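Local coordinates for Pre-mRNA-splicing factor SAD1 (Saccharomyces cerevisiae, PDB 4MSX), which promotes assembly of newly made U4 snRNA into the U4/U6 snRNP and is required for pre-mRNA splicing, although its ubiquitin-protease fold is catalytically inactive, at residues Val198-Ser203 with Thr442-Asn447; Leu397-Ser402 with Leu467-Glu472; Ala415-Val420 with Thr473-Trp478. All coordinates share one frame; numbering follows the deposited sequence.

Contact 1: residues Val198-Ser203 with Thr442-Asn447; sequences VLLLIS and TQLYDN
L200 on the helix sets its side chain between T442 and L444, two residues of strand 438-446 that face the helix from the same side of the sheet. Its branches divide the work: CD1 lies 4.0 Å from T442 CB, with T442 CG2 close by, while CD2 and CB both meet L444 CD1, CB at 4.0 Å. With T442 OG1 beside the backbone N (chi1 -53°), the methyl CG2 is the branch that meets L200 CB and CD1; L200 passes L444 at about a right angle. L201, one residue on, reaches in with CD2, 4.4 Å from T442 CG2 and 4.5 Å from L444 CD2, a looser touch. The pairing is one of helix on sheet: helix 189-203 of the ubiquitin-specific-protease domain packs against the mixed sheet almost along strand 438-446, the short axes 13° apart and 9.3 Å from each other. Neighbouring strand 409-421 extends the same floor, A415 and V417 touching L201, and F183 adds to the cover of L444. On other sides of the helix, V198 and I202 pack on helix 266-280 and L199 on helix 222-234.

Contact 2: residues Leu397-Ser402 with Leu467-Glu472; sequences LVEFSS and LLFLKE
V398 O and F469 O are joined by one water, water 1, which lies 2.8 Å from each and can donate to either, though it has more acceptors around it than protons. A second water links the same two backbones further along: it accepts from F469 N at 3.1 Å and lies 3.0 Å from F400 O. The aromatic contact lies between these bridges. F469 CB sits over one face of the F400 ring, 3.6 Å from its centroid and 23° off the ring normal, shifted toward the rim by CE2; this is a CH-pi contact rather than a ring stack, and the two side chains run antiparallel alongside one another. In both phenylalanines CG lies between the backbone N and the carbonyl carbon (chi1 57° in F400, 77° in F469), which lets F400 lean over the F469 backbone while the F469 ring runs back beside strand 397-399. There L397 CD1 meets the F469 ring at its edge, 4.2 Å from F469 CD2, and E399 CG lies 3.9 Å from F469 CE2; E399 OE1 is hydrogen-bonded to Q344 NE2. F400 CE1 also touches L468 CB at 4.1 Å. Strand 397-399 pairs in parallel with strand 344-346, so the contact joins the turn before strand 472-480 to a two-stranded parallel sheet of the protease domain. With water at both bridges and carbon between them, the segments need not match their backbone donors and acceptors directly, and the fit depends largely on the two phenylalanines.

Contact 3: residues Ala415-Val420 with Thr473-Trp478; sequences ANVVHV and TFIQVW
N416 rises from the same face of the sheet as T473 and Q476, and its amide end bends toward them. Its CB carries CG anti to the backbone N (chi1 -171°), which turns the amide toward the partner strand and brings OD1 within reach of two donors. T473 OG1 gives its proton to OD1 at 2.7 Å, in the carbonyl plane, the two side chains crossing at about a right angle. Q476 NE2 reaches the same oxygen at 3.2 Å from above that plane, although OD1 lies in the plane of the Q476 amide; these two side chains lie alongside each other with a common direction, their amide planes 61° apart. The other amide atom, ND2, binds Q443 OE1 on strand 438-446, which, with the two donors at OD1, is consistent with this orientation of the amide. The Q476 amide is held at its oxygen too, where W478 NE1 donates to OE1 (2.9 Å). Beneath this polar row the strands 409-421 and 472-480 pair antiparallel, the axes of segments 415-420 and 473-478 lying at 157°, with a classic beta bulge: F474 and I475 both face V417. V417 N donates to I475 O at 2.7 Å, nearly straight, and V417 O accepts from F474 N at 2.8 Å and weakly from I475 N. Past the bulge the register moves by one, pairing V418 with T473. The opposite face is apolar. A415 CB lies 3.9 Å from V477 CB, V417 CB 4.0 Å from I475 CB, and L201 of helix 189-203 packs on A415, V417 and I475.

Contacts 1 and 3 share one sheet, in which strand 409-421 runs between strands 438-446 and 472-480; their centres are about 10 Å apart. L201 bridges them on the helix-covered face, its CD2 3.5 Å from A415 CB and its CD1 3.7 Å from I475 CG2. Contact 2 lies over the other face, its centre about 9 Å from that of contact 3: F400 CE2 approaches Q476 NE2 at 3.2 Å, and E472 O, at the start of the shared strand, lies 2.8 Å from H419 N. Q443 touches contact 2 directly, its OE1 3.4 Å from L468 CD2. All three belong to the protease-like domain, away from the zinc site of C94, C97, H113 and H119.

Contact 1: residues Val198-Ser203 with Thr442-Asn447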
loop_
_atom_site.group_PDB
_atom_site.type_symbol
_atom_site.label_atom_id
_atom_site.label_comp_id
_atom_site.label_asym_id
_atom_site.label_seq_id
_atom_site.Cartn_x
_atom_site.Cartn_y
_atom_site.Cartn_z
ATOM N N VAL A 198 -0.177 -0.882 4.466
ATOM C CA VAL A 198 -1.226 0.092 4.195
ATOM C C VAL A 198 -1.349 0.372 2.659
ATOM O O VAL A 198 -2.471 0.469 2.096
ATOM C CB VAL A 198 -0.942 1.414 4.956
ATOM C CG1 VAL A 198 -1.874 2.544 4.507
ATOM C CG2 VAL A 198 -1.113 1.180 6.524
ATOM N N LEU A 199 -0.208 0.516 1.979
ATOM C CA LEU A 199 -0.293 0.741 0.532
ATOM C C LEU A 199 -0.950 -0.437 -0.193
ATOM O O LEU A 199 -1.693 -0.237 -1.179
ATOM C CB LEU A 199 1.106 0.982 -0.063
ATOM C CG LEU A 199 1.705 2.332 0.411
ATOM C CD1 LEU A 199 3.177 2.386 -0.034
ATOM C CD2 LEU A 199 0.909 3.547 -0.151
ATOM N N LEU A 200 -0.642 -1.657 0.228
ATOM C CA LEU A 200 -1.310 -2.821 -0.353
ATOM C C LEU A 200 -2.843 -2.791 -0.069
ATOM O O LEU A 200 -3.674 -3.051 -0.969
ATOM C CB LEU A 200 -0.709 -4.126 0.225
ATOM C CG LEU A 200 0.690 -4.465 -0.345
ATOM C CD1 LEU A 200 1.365 -5.571 0.492
ATOM C CD2 LEU A 200 0.626 -4.866 -1.866
ATOM N N LEU A 201 -3.216 -2.453 1.166
ATOM C CA LEU A 201 -4.654 -2.438 1.522
ATOM C C LEU A 201 -5.382 -1.471 0.633
ATOM O O LEU A 201 -6.415 -1.801 0.008
ATOM C CB LEU A 201 -4.912 -1.968 2.971
ATOM C CG LEU A 201 -4.463 -2.895 4.079
ATOM C CD1 LEU A 201 -5.048 -2.476 5.456
ATOM C CD2 LEU A 201 -4.846 -4.294 3.758
ATOM N N ILE A 202 -4.877 -0.261 0.537
ATOM C CA ILE A 202 -5.617 0.718 -0.219
ATOM C C ILE A 202 -5.555 0.422 -1.734
ATOM O O ILE A 202 -6.537 0.654 -2.446
ATOM C CB ILE A 202 -5.196 2.137 0.116
ATOM C CG1 ILE A 202 -6.281 3.104 -0.371
ATOM C CG2 ILE A 202 -3.802 2.455 -0.444
ATOM C CD1 ILE A 202 -5.954 4.572 -0.099
ATOM N N SER A 203 -4.445 -0.136 -2.226
ATOM C CA SER A 203 -4.329 -0.492 -3.640
ATOM C C SER A 203 -5.228 -1.662 -4.041
ATOM O O SER A 203 -5.456 -1.889 -5.236
ATOM C CB SER A 203 -2.874 -0.842 -3.973
ATOM O OG SER A 203 -2.082 0.319 -3.893
ATOM N N THR A 442 1.287 -8.906 5.299
ATOM C CA THR A 442 -0.033 -8.590 4.710
ATOM C C THR A 442 -0.481 -9.784 3.912
ATOM O O THR A 442 0.274 -10.289 3.087
ATOM C CB THR A 442 0.076 -7.349 3.781
ATOM O OG1 THR A 442 0.687 -6.296 4.530
ATOM C CG2 THR A 442 -1.322 -6.866 3.240
ATOM N N GLN A 443 -1.717 -10.237 4.154
ATOM C CA GLN A 443 -2.281 -11.328 3.376
ATOM C C GLN A 443 -3.418 -10.767 2.556
ATOM O O GLN A 443 -4.262 -10.027 3.095
ATOM C CB GLN A 443 -2.862 -12.395 4.332
ATOM C CG GLN A 443 -1.750 -12.961 5.203
ATOM C CD GLN A 443 -2.248 -13.847 6.346
ATOM O OE1 GLN A 443 -3.394 -13.714 6.821
ATOM N NE2 GLN A 443 -1.356 -14.730 6.828
ATOM N N LEU A 444 -3.460 -11.111 1.271
ATOM C CA LEU A 444 -4.456 -10.510 0.396
ATOM C C LEU A 444 -5.163 -11.568 -0.410
ATOM O O LEU A 444 -4.528 -12.494 -0.902
ATOM C CB LEU A 444 -3.767 -9.580 -0.656
ATOM C CG LEU A 444 -3.002 -8.415 0.023
ATOM C CD1 LEU A 444 -2.200 -7.608 -1.043
ATOM C CD2 LEU A 444 -3.987 -7.485 0.729
ATOM N N TYR A 445 -6.440 -11.335 -0.653
ATOM C CA TYR A 445 -7.274 -12.362 -1.313
ATOM C C TYR A 445 -7.426 -12.036 -2.770
ATOM O O TYR A 445 -7.751 -10.903 -3.115
ATOM C CB TYR A 445 -8.666 -12.416 -0.686
ATOM C CG TYR A 445 -9.495 -13.602 -1.251
ATOM C CD1 TYR A 445 -9.100 -14.917 -1.025
ATOM C CD2 TYR A 445 -10.636 -13.381 -1.999
ATOM C CE1 TYR A 445 -9.856 -16.010 -1.534
ATOM C CE2 TYR A 445 -11.409 -14.478 -2.506
ATOM C CZ TYR A 445 -10.988 -15.769 -2.252
ATOM O OH TYR A 445 -11.698 -16.827 -2.746
ATOM N N ASP A 446 -7.199 -13.032 -3.622
ATOM C CA ASP A 446 -7.465 -12.883 -5.056
ATOM C C ASP A 446 -8.730 -13.678 -5.439
ATOM O O ASP A 446 -8.701 -14.892 -5.416
ATOM C CB ASP A 446 -6.305 -13.425 -5.886
ATOM C CG ASP A 446 -6.671 -13.545 -7.404
ATOM O OD1 ASP A 446 -7.567 -12.827 -7.899
ATOM O OD2 ASP A 446 -6.035 -14.371 -8.081
ATOM N N ASN A 447 -9.798 -12.951 -5.735
ATOM C CA ASN A 447 -11.115 -13.489 -6.129
ATOM C C ASN A 447 -11.052 -14.445 -7.305
ATOM O O ASN A 447 -11.853 -15.368 -7.413
ATOM C CB ASN A 447 -11.999 -12.333 -6.629
ATOM C CG ASN A 447 -12.677 -11.592 -5.509
ATOM O OD1 ASN A 447 -12.935 -12.165 -4.455
ATOM N ND2 ASN A 447 -12.962 -10.304 -5.719
#

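Contact 2: residues Leu397-Ser402 with Leu467-Glu472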
loop_
_atom_site.group_PDB
_atom_site.type_symbol
_atom_site.label_atom_id
_atom_site.label_comp_id
_atom_site.label_asym_id
_atom_site.label_seq_id
_atom_site.Cartn_x
_atom_site.Cartn_y
_atom_site.Cartn_z
ATOM N N LEU A 397 -6.590 -15.203 20.963
ATOM C CA LEU A 397 -6.740 -15.778 19.641
ATOM C C LEU A 397 -8.086 -15.424 19.041
ATOM O O LEU A 397 -9.142 -15.896 19.495
ATOM C CB LEU A 397 -6.527 -17.284 19.678
ATOM C CG LEU A 397 -6.689 -17.983 18.320
ATOM C CD1 LEU A 397 -5.689 -17.415 17.345
ATOM C CD2 LEU A 397 -6.454 -19.488 18.539
ATOM N N VAL A 398 -8.057 -14.583 18.006
ATOM C CA VAL A 398 -9.288 -14.165 17.342
ATOM C C VAL A 398 -9.632 -15.107 16.184
ATOM O O VAL A 398 -8.886 -15.234 15.181
ATOM C CB VAL A 398 -9.207 -12.669 16.786
ATOM C CG1 VAL A 398 -10.502 -12.317 16.069
ATOM C CG2 VAL A 398 -8.953 -11.692 17.896
ATOM N N GLU A 399 -10.771 -15.775 16.329
ATOM C CA GLU A 399 -11.226 -16.751 15.343
ATOM C C GLU A 399 -12.166 -16.142 14.310
ATOM O O GLU A 399 -13.111 -15.449 14.662
ATOM C CB GLU A 399 -11.884 -17.930 16.085
ATOM C CG GLU A 399 -10.773 -18.578 16.941
ATOM C CD GLU A 399 -11.234 -19.533 18.008
ATOM O OE1 GLU A 399 -10.322 -20.082 18.680
ATOM O OE2 GLU A 399 -12.457 -19.728 18.185
ATOM N N PHE A 400 -11.910 -16.418 13.038
ATOM C CA PHE A 400 -12.747 -15.888 11.983
ATOM C C PHE A 400 -12.608 -16.821 10.782
ATOM O O PHE A 400 -11.619 -17.544 10.666
ATOM C CB PHE A 400 -12.320 -14.458 11.602
ATOM C CG PHE A 400 -10.855 -14.359 11.170
ATOM C CD1 PHE A 400 -10.508 -14.618 9.869
ATOM C CD2 PHE A 400 -9.868 -14.025 12.089
ATOM C CE1 PHE A 400 -9.146 -14.501 9.439
ATOM C CE2 PHE A 400 -8.504 -13.922 11.707
ATOM C CZ PHE A 400 -8.162 -14.172 10.349
ATOM N N SER A 401 -13.589 -16.783 9.906
ATOM C CA SER A 401 -13.540 -17.530 8.648
ATOM C C SER A 401 -13.599 -16.500 7.557
ATOM O O SER A 401 -13.215 -15.344 7.769
ATOM C CB SER A 401 -14.740 -18.498 8.538
ATOM O OG SER A 401 -15.968 -17.772 8.437
ATOM N N SER A 402 -14.093 -16.859 6.382
ATOM C CA SER A 402 -14.008 -15.883 5.304
ATOM C C SER A 402 -15.292 -15.112 5.110
ATOM O O SER A 402 -15.346 -14.231 4.267
ATOM C CB SER A 402 -13.501 -16.530 4.013
ATOM O OG SER A 402 -12.063 -16.452 3.972
ATOM N N LEU A 467 -6.939 -21.411 7.742
ATOM C CA LEU A 467 -5.924 -21.321 8.769
ATOM C C LEU A 467 -5.386 -19.896 8.990
ATOM O O LEU A 467 -4.516 -19.682 9.851
ATOM C CB LEU A 467 -4.780 -22.285 8.459
ATOM C CG LEU A 467 -5.257 -23.739 8.242
ATOM C CD1 LEU A 467 -4.067 -24.609 7.889
ATOM C CD2 LEU A 467 -6.012 -24.273 9.482
ATOM N N LEU A 468 -5.914 -18.916 8.250
ATOM C CA LEU A 468 -5.384 -17.529 8.374
ATOM C C LEU A 468 -5.441 -17.048 9.811
ATOM O O LEU A 468 -4.504 -16.437 10.314
ATOM C CB LEU A 468 -6.222 -16.570 7.502
ATOM C CG LEU A 468 -6.083 -16.730 5.995
ATOM C CD1 LEU A 468 -6.898 -15.651 5.265
ATOM C CD2 LEU A 468 -4.608 -16.697 5.599
ATOM N N PHE A 469 -6.509 -17.394 10.525
ATOM C CA PHE A 469 -6.696 -16.845 11.861
ATOM C C PHE A 469 -5.678 -17.348 12.840
ATOM O O PHE A 469 -5.564 -16.806 13.913
ATOM C CB PHE A 469 -8.094 -17.127 12.392
ATOM C CG PHE A 469 -8.260 -18.554 12.873
ATOM C CD1 PHE A 469 -8.652 -19.542 11.984
ATOM C CD2 PHE A 469 -7.980 -18.890 14.212
ATOM C CE1 PHE A 469 -8.808 -20.891 12.426
ATOM C CE2 PHE A 469 -8.133 -20.265 14.673
ATOM C CZ PHE A 469 -8.510 -21.237 13.760
ATOM N N LEU A 470 -4.862 -18.342 12.499
ATOM C CA LEU A 470 -3.853 -18.767 13.496
ATOM C C LEU A 470 -2.770 -17.727 13.797
ATOM O O LEU A 470 -2.149 -17.790 14.841
ATOM C CB LEU A 470 -3.163 -20.048 13.040
ATOM C CG LEU A 470 -4.153 -21.226 13.051
ATOM C CD1 LEU A 470 -3.444 -22.405 12.475
ATOM C CD2 LEU A 470 -4.593 -21.483 14.523
ATOM N N LYS A 471 -2.544 -16.783 12.889
ATOM C CA LYS A 471 -1.569 -15.702 13.169
ATOM C C LYS A 471 -2.280 -14.533 13.821
ATOM O O LYS A 471 -3.538 -14.427 13.755
ATOM C CB LYS A 471 -0.930 -15.245 11.833
ATOM C CG LYS A 471 -0.095 -16.354 11.206
ATOM C CD LYS A 471 0.907 -15.825 10.177
ATOM C CE LYS A 471 1.817 -16.946 9.650
ATOM N NZ LYS A 471 2.653 -16.540 8.447
ATOM N N GLU A 472 -1.505 -13.625 14.401
ATOM C CA GLU A 472 -2.120 -12.556 15.173
ATOM C C GLU A 472 -2.671 -11.421 14.276
ATOM O O GLU A 472 -1.907 -10.504 13.905
ATOM C CB GLU A 472 -1.086 -11.995 16.108
ATOM C CG GLU A 472 -1.656 -11.069 17.170
ATOM C CD GLU A 472 -0.579 -10.443 18.062
ATOM O OE1 GLU A 472 0.094 -11.192 18.803
ATOM O OE2 GLU A 472 -0.399 -9.193 18.036
HETATM O O HOH W 1 -6.365 -14.184 14.489
HETATM O O HOH W 2 -9.138 -18.024 9.043
#

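Contact 3: residues Ala415-Val420 with Thr473-Trp478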
loop_
_atom_site.group_PDB
_atom_site.type_symbol
_atom_site.label_atom_id
_atom_site.label_comp_id
_atom_site.label_asym_id
_atom_site.label_seq_id
_atom_site.Cartn_x
_atom_site.Cartn_y
_atom_site.Cartn_z
ATOM N N ALA A 415 -8.598 -8.797 3.097
ATOM C CA ALA A 415 -7.212 -8.500 3.480
ATOM C C ALA A 415 -7.072 -8.691 4.983
ATOM O O ALA A 415 -8.017 -8.389 5.749
ATOM C CB ALA A 415 -6.871 -7.036 3.110
ATOM N N ASN A 416 -5.898 -9.168 5.386
ATOM C CA ASN A 416 -5.611 -9.471 6.795
ATOM C C ASN A 416 -4.167 -9.014 7.092
ATOM O O ASN A 416 -3.233 -9.530 6.490
ATOM C CB ASN A 416 -5.769 -10.987 6.998
ATOM C CG ASN A 416 -5.703 -11.402 8.481
ATOM O OD1 ASN A 416 -6.307 -10.771 9.326
ATOM N ND2 ASN A 416 -4.925 -12.428 8.786
ATOM N N VAL A 417 -3.994 -8.005 7.951
ATOM C CA VAL A 417 -2.630 -7.569 8.313
ATOM C C VAL A 417 -2.310 -8.250 9.634
ATOM O O VAL A 417 -3.056 -8.101 10.604
ATOM C CB VAL A 417 -2.579 -6.069 8.469
ATOM C CG1 VAL A 417 -1.125 -5.570 8.876
ATOM C CG2 VAL A 417 -2.954 -5.406 7.091
ATOM N N VAL A 418 -1.175 -8.916 9.673
ATOM C CA VAL A 418 -0.804 -9.767 10.786
ATOM C C VAL A 418 0.413 -9.207 11.493
ATOM O O VAL A 418 1.339 -8.648 10.859
ATOM C CB VAL A 418 -0.476 -11.162 10.224
ATOM C CG1 VAL A 418 0.369 -11.947 11.184
ATOM C CG2 VAL A 418 -1.826 -11.881 9.889
ATOM N N HIS A 419 0.426 -9.374 12.813
ATOM C CA HIS A 419 1.509 -8.861 13.629
ATOM C C HIS A 419 2.452 -10.030 13.974
ATOM O O HIS A 419 2.006 -11.078 14.385
ATOM C CB HIS A 419 0.944 -8.244 14.917
ATOM C CG HIS A 419 2.001 -7.745 15.851
ATOM N ND1 HIS A 419 2.166 -8.249 17.123
ATOM C CD2 HIS A 419 2.960 -6.798 15.692
ATOM C CE1 HIS A 419 3.176 -7.628 17.710
ATOM N NE2 HIS A 419 3.671 -6.738 16.867
ATOM N N VAL A 420 3.751 -9.826 13.820
ATOM C CA VAL A 420 4.753 -10.873 14.038
ATOM C C VAL A 420 5.819 -10.234 14.892
ATOM O O VAL A 420 6.205 -9.068 14.652
ATOM C CB VAL A 420 5.369 -11.331 12.660
ATOM C CG1 VAL A 420 6.659 -12.054 12.846
ATOM C CG2 VAL A 420 4.377 -12.223 11.937
ATOM N N THR A 473 -3.974 -11.457 14.006
ATOM C CA THR A 473 -4.624 -10.456 13.163
ATOM C C THR A 473 -4.645 -9.091 13.876
ATOM O O THR A 473 -4.890 -8.980 15.105
ATOM C CB THR A 473 -6.061 -10.883 12.728
ATOM O OG1 THR A 473 -6.570 -9.889 11.848
ATOM C CG2 THR A 473 -7.023 -11.013 13.964
ATOM N N PHE A 474 -4.326 -8.040 13.123
ATOM C CA PHE A 474 -4.317 -6.681 13.675
ATOM C C PHE A 474 -5.338 -5.794 12.941
ATOM O O PHE A 474 -6.082 -5.050 13.574
ATOM C CB PHE A 474 -2.903 -6.078 13.503
ATOM C CG PHE A 474 -2.757 -4.682 14.058
ATOM C CD1 PHE A 474 -2.853 -4.445 15.428
ATOM C CD2 PHE A 474 -2.458 -3.611 13.206
ATOM C CE1 PHE A 474 -2.706 -3.163 15.945
ATOM C CE2 PHE A 474 -2.306 -2.317 13.727
ATOM C CZ PHE A 474 -2.412 -2.084 15.076
ATOM N N ILE A 475 -5.317 -5.817 11.597
ATOM C CA ILE A 475 -6.285 -5.095 10.798
ATOM C C ILE A 475 -6.866 -6.011 9.728
ATOM O O ILE A 475 -6.144 -6.805 9.133
ATOM C CB ILE A 475 -5.586 -3.896 10.026
ATOM C CG1 ILE A 475 -5.483 -2.681 10.931
ATOM C CG2 ILE A 475 -6.368 -3.535 8.748
ATOM C CD1 ILE A 475 -4.504 -1.653 10.349
ATOM N N GLN A 476 -8.150 -5.876 9.461
ATOM C CA GLN A 476 -8.767 -6.652 8.378
ATOM C C GLN A 476 -9.609 -5.763 7.534
ATOM O O GLN A 476 -10.207 -4.817 8.033
ATOM C CB GLN A 476 -9.746 -7.766 8.921
ATOM C CG GLN A 476 -8.955 -8.865 9.631
ATOM C CD GLN A 476 -9.868 -9.931 10.216
ATOM O OE1 GLN A 476 -11.071 -9.674 10.480
ATOM N NE2 GLN A 476 -9.324 -11.135 10.373
ATOM N N VAL A 477 -9.741 -6.149 6.264
ATOM C CA VAL A 477 -10.624 -5.394 5.371
ATOM C C VAL A 477 -11.664 -6.408 4.890
ATOM O O VAL A 477 -11.289 -7.456 4.394
ATOM C CB VAL A 477 -9.904 -4.833 4.124
ATOM C CG1 VAL A 477 -10.911 -4.161 3.155
ATOM C CG2 VAL A 477 -8.807 -3.788 4.535
ATOM N N TRP A 478 -12.929 -6.087 5.119
ATOM C CA TRP A 478 -14.067 -6.952 4.706
ATOM C C TRP A 478 -14.844 -6.226 3.629
ATOM O O TRP A 478 -15.026 -4.991 3.714
ATOM C CB TRP A 478 -14.988 -7.204 5.909
ATOM C CG TRP A 478 -14.360 -8.085 6.941
ATOM C CD1 TRP A 478 -13.423 -7.704 7.879
ATOM C CD2 TRP A 478 -14.567 -9.496 7.133
ATOM N NE1 TRP A 478 -13.060 -8.790 8.637
ATOM C CE2 TRP A 478 -13.772 -9.889 8.224
ATOM C CE3 TRP A 478 -15.413 -10.461 6.524
ATOM C CZ2 TRP A 478 -13.737 -11.221 8.704
ATOM C CZ3 TRP A 478 -15.383 -11.769 7.004
ATOM C CH2 TRP A 478 -14.547 -12.133 8.076
#